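Local coordinates for kelch repeat and BTB domain-containing protein A55 (Vaccinia virus WR, PDB 6I2M) that probably serves as a substrate-specific adapter of CUL3-containing E3 ubiquitin ligases, directing host proteins to ubiquitination and proteasomal degradation, at residues A[84-89]-A[108-113]. Numbering follows the deposited sequence.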
# COMPACT_ATOMS: atom_id res chain seq x y z
N LEU A 84 3.23 -0.66 14.45
CA LEU A 84 4.09 -1.27 15.47
C LEU A 84 3.82 -0.71 16.88
O LEU A 84 3.99 0.48 17.11
CB LEU A 84 5.57 -1.12 15.08
CG LEU A 84 6.53 -2.24 15.53
CD1 LEU A 84 6.27 -3.54 14.77
CD2 LEU A 84 7.97 -1.83 15.29
N SER A 85 3.39 -1.60 17.80
CA SER A 85 3.11 -1.26 19.20
C SER A 85 4.41 -1.32 20.01
O SER A 85 4.68 -2.30 20.72
CB SER A 85 2.04 -2.19 19.77
OG SER A 85 0.84 -2.11 19.03
N LEU A 86 5.24 -0.28 19.86
CA LEU A 86 6.56 -0.14 20.48
C LEU A 86 6.51 0.05 22.00
O LEU A 86 5.79 0.92 22.49
CB LEU A 86 7.35 1.01 19.83
CG LEU A 86 7.53 0.97 18.31
CD1 LEU A 86 7.05 2.26 17.68
CD2 LEU A 86 8.97 0.71 17.94
N THR A 87 7.28 -0.77 22.74
CA THR A 87 7.45 -0.73 24.20
C THR A 87 8.93 -0.94 24.54
O THR A 87 9.60 -1.70 23.84
CB THR A 87 6.54 -1.73 24.93
OG1 THR A 87 6.65 -3.03 24.35
CG2 THR A 87 5.08 -1.29 24.98
N ASN A 88 9.41 -0.30 25.62
CA ASN A 88 10.80 -0.33 26.11
C ASN A 88 11.44 -1.74 26.19
O ASN A 88 12.65 -1.85 26.04
CB ASN A 88 10.90 0.38 27.47
CG ASN A 88 12.31 0.60 27.96
OD1 ASN A 88 13.13 1.27 27.32
ND2 ASN A 88 12.62 0.05 29.13
N ASP A 89 10.63 -2.78 26.43
CA ASP A 89 11.10 -4.16 26.56
C ASP A 89 11.30 -4.90 25.23
O ASP A 89 12.26 -5.66 25.11
CB ASP A 89 10.20 -4.97 27.50
CG ASP A 89 10.16 -4.44 28.92
OD1 ASP A 89 11.18 -4.56 29.63
OD2 ASP A 89 9.10 -3.90 29.32
N THR A 108 14.16 2.79 11.33
CA THR A 108 14.03 4.21 11.68
C THR A 108 13.05 4.40 12.84
O THR A 108 13.38 5.11 13.79
CB THR A 108 13.71 5.08 10.45
OG1 THR A 108 12.58 4.54 9.77
CG2 THR A 108 14.90 5.21 9.50
N GLU A 109 11.86 3.76 12.77
CA GLU A 109 10.81 3.83 13.80
C GLU A 109 11.30 3.32 15.17
O GLU A 109 10.91 3.88 16.20
CB GLU A 109 9.54 3.09 13.35
CG GLU A 109 8.28 3.53 14.08
CD GLU A 109 6.98 2.98 13.52
OE1 GLU A 109 6.37 2.11 14.19
OE2 GLU A 109 6.57 3.42 12.42
N CYS A 110 12.15 2.28 15.17
CA CYS A 110 12.73 1.70 16.39
C CYS A 110 13.81 2.60 16.98
O CYS A 110 13.79 2.83 18.18
CB CYS A 110 13.25 0.28 16.14
SG CYS A 110 11.95 -0.96 15.96
N GLU A 111 14.73 3.11 16.13
CA GLU A 111 15.81 4.01 16.53
C GLU A 111 15.27 5.32 17.12
O GLU A 111 15.76 5.76 18.15
CB GLU A 111 16.77 4.31 15.36
CG GLU A 111 17.82 3.23 15.13
CD GLU A 111 18.91 3.57 14.13
OE1 GLU A 111 18.61 4.23 13.11
OE2 GLU A 111 20.07 3.16 14.37
N ASN A 112 14.23 5.90 16.47
CA ASN A 112 13.57 7.13 16.91
C ASN A 112 12.90 6.97 18.27
O ASN A 112 12.93 7.91 19.07
CB ASN A 112 12.57 7.64 15.87
CG ASN A 112 13.18 8.18 14.59
OD1 ASN A 112 14.39 8.43 14.49
ND2 ASN A 112 12.35 8.38 13.59
N TYR A 113 12.31 5.79 18.55
CA TYR A 113 11.66 5.46 19.81
C TYR A 113 12.69 5.32 20.94
O TYR A 113 12.44 5.77 22.05
CB TYR A 113 10.83 4.16 19.68
CG TYR A 113 9.98 3.83 20.89
CD1 TYR A 113 10.47 3.02 21.91
CD2 TYR A 113 8.67 4.29 20.99
CE1 TYR A 113 9.69 2.70 23.02
CE2 TYR A 113 7.88 3.97 22.10
CZ TYR A 113 8.40 3.18 23.11
OH TYR A 113 7.62 2.87 24.20
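Leu-86 is the centre of the packing between residues 84-89, in the loop that joins helices 69-79 and 91-101 of the BTB domain, and one side of helix 104-116. Its CB lies over one face of the Tyr-113 ring, 3.8 Å from the ring centroid and only 14° off the normal, a CH-pi contact displaced toward the rim. The ring reaches the loop because its CG is anti to the backbone N (chi1 -173°). Beyond CB the two methyls of Leu-86 part: CD2 rests on Cys-110 SG at 3.9 Å, while on the other branch the side chains of Leu-86 and Glu-109 cross obliquely, with Leu-86 CD1 3.6 Å from Glu-109 OE1. Leu-84, two residues earlier in the chain, comes to the same sulfur, its CD2 4.1 Å from Cys-110 SG, so that two leucines share one buried thiol. Ile-94 and Leu-95 of helix 91-101 also touch Cys-110, and Val-91 meets both Leu-86 and Tyr-113.

The margins are looser. At the exposed residues Ser-85, centre of an inverse gamma turn, and Thr-87, the bond from CA to CB points away from the helix; Thr-87 CA lies 3.6 Å from Tyr-113 OH. Glu-109, extended beyond CG, sets OE1 3.4 Å from Leu-84 CB, whereas its OE2 is hydrogen-bonded to Tyr-78 OH and to the N terminus of Met-1 of the second subunit. The loop is thus held to the helix chiefly by apolar and CH-pi contacts, while the carboxylate at their border, probably stabilised as an anion by its two partners, ties this helix to helix 69-79 and to the neighbouring chain.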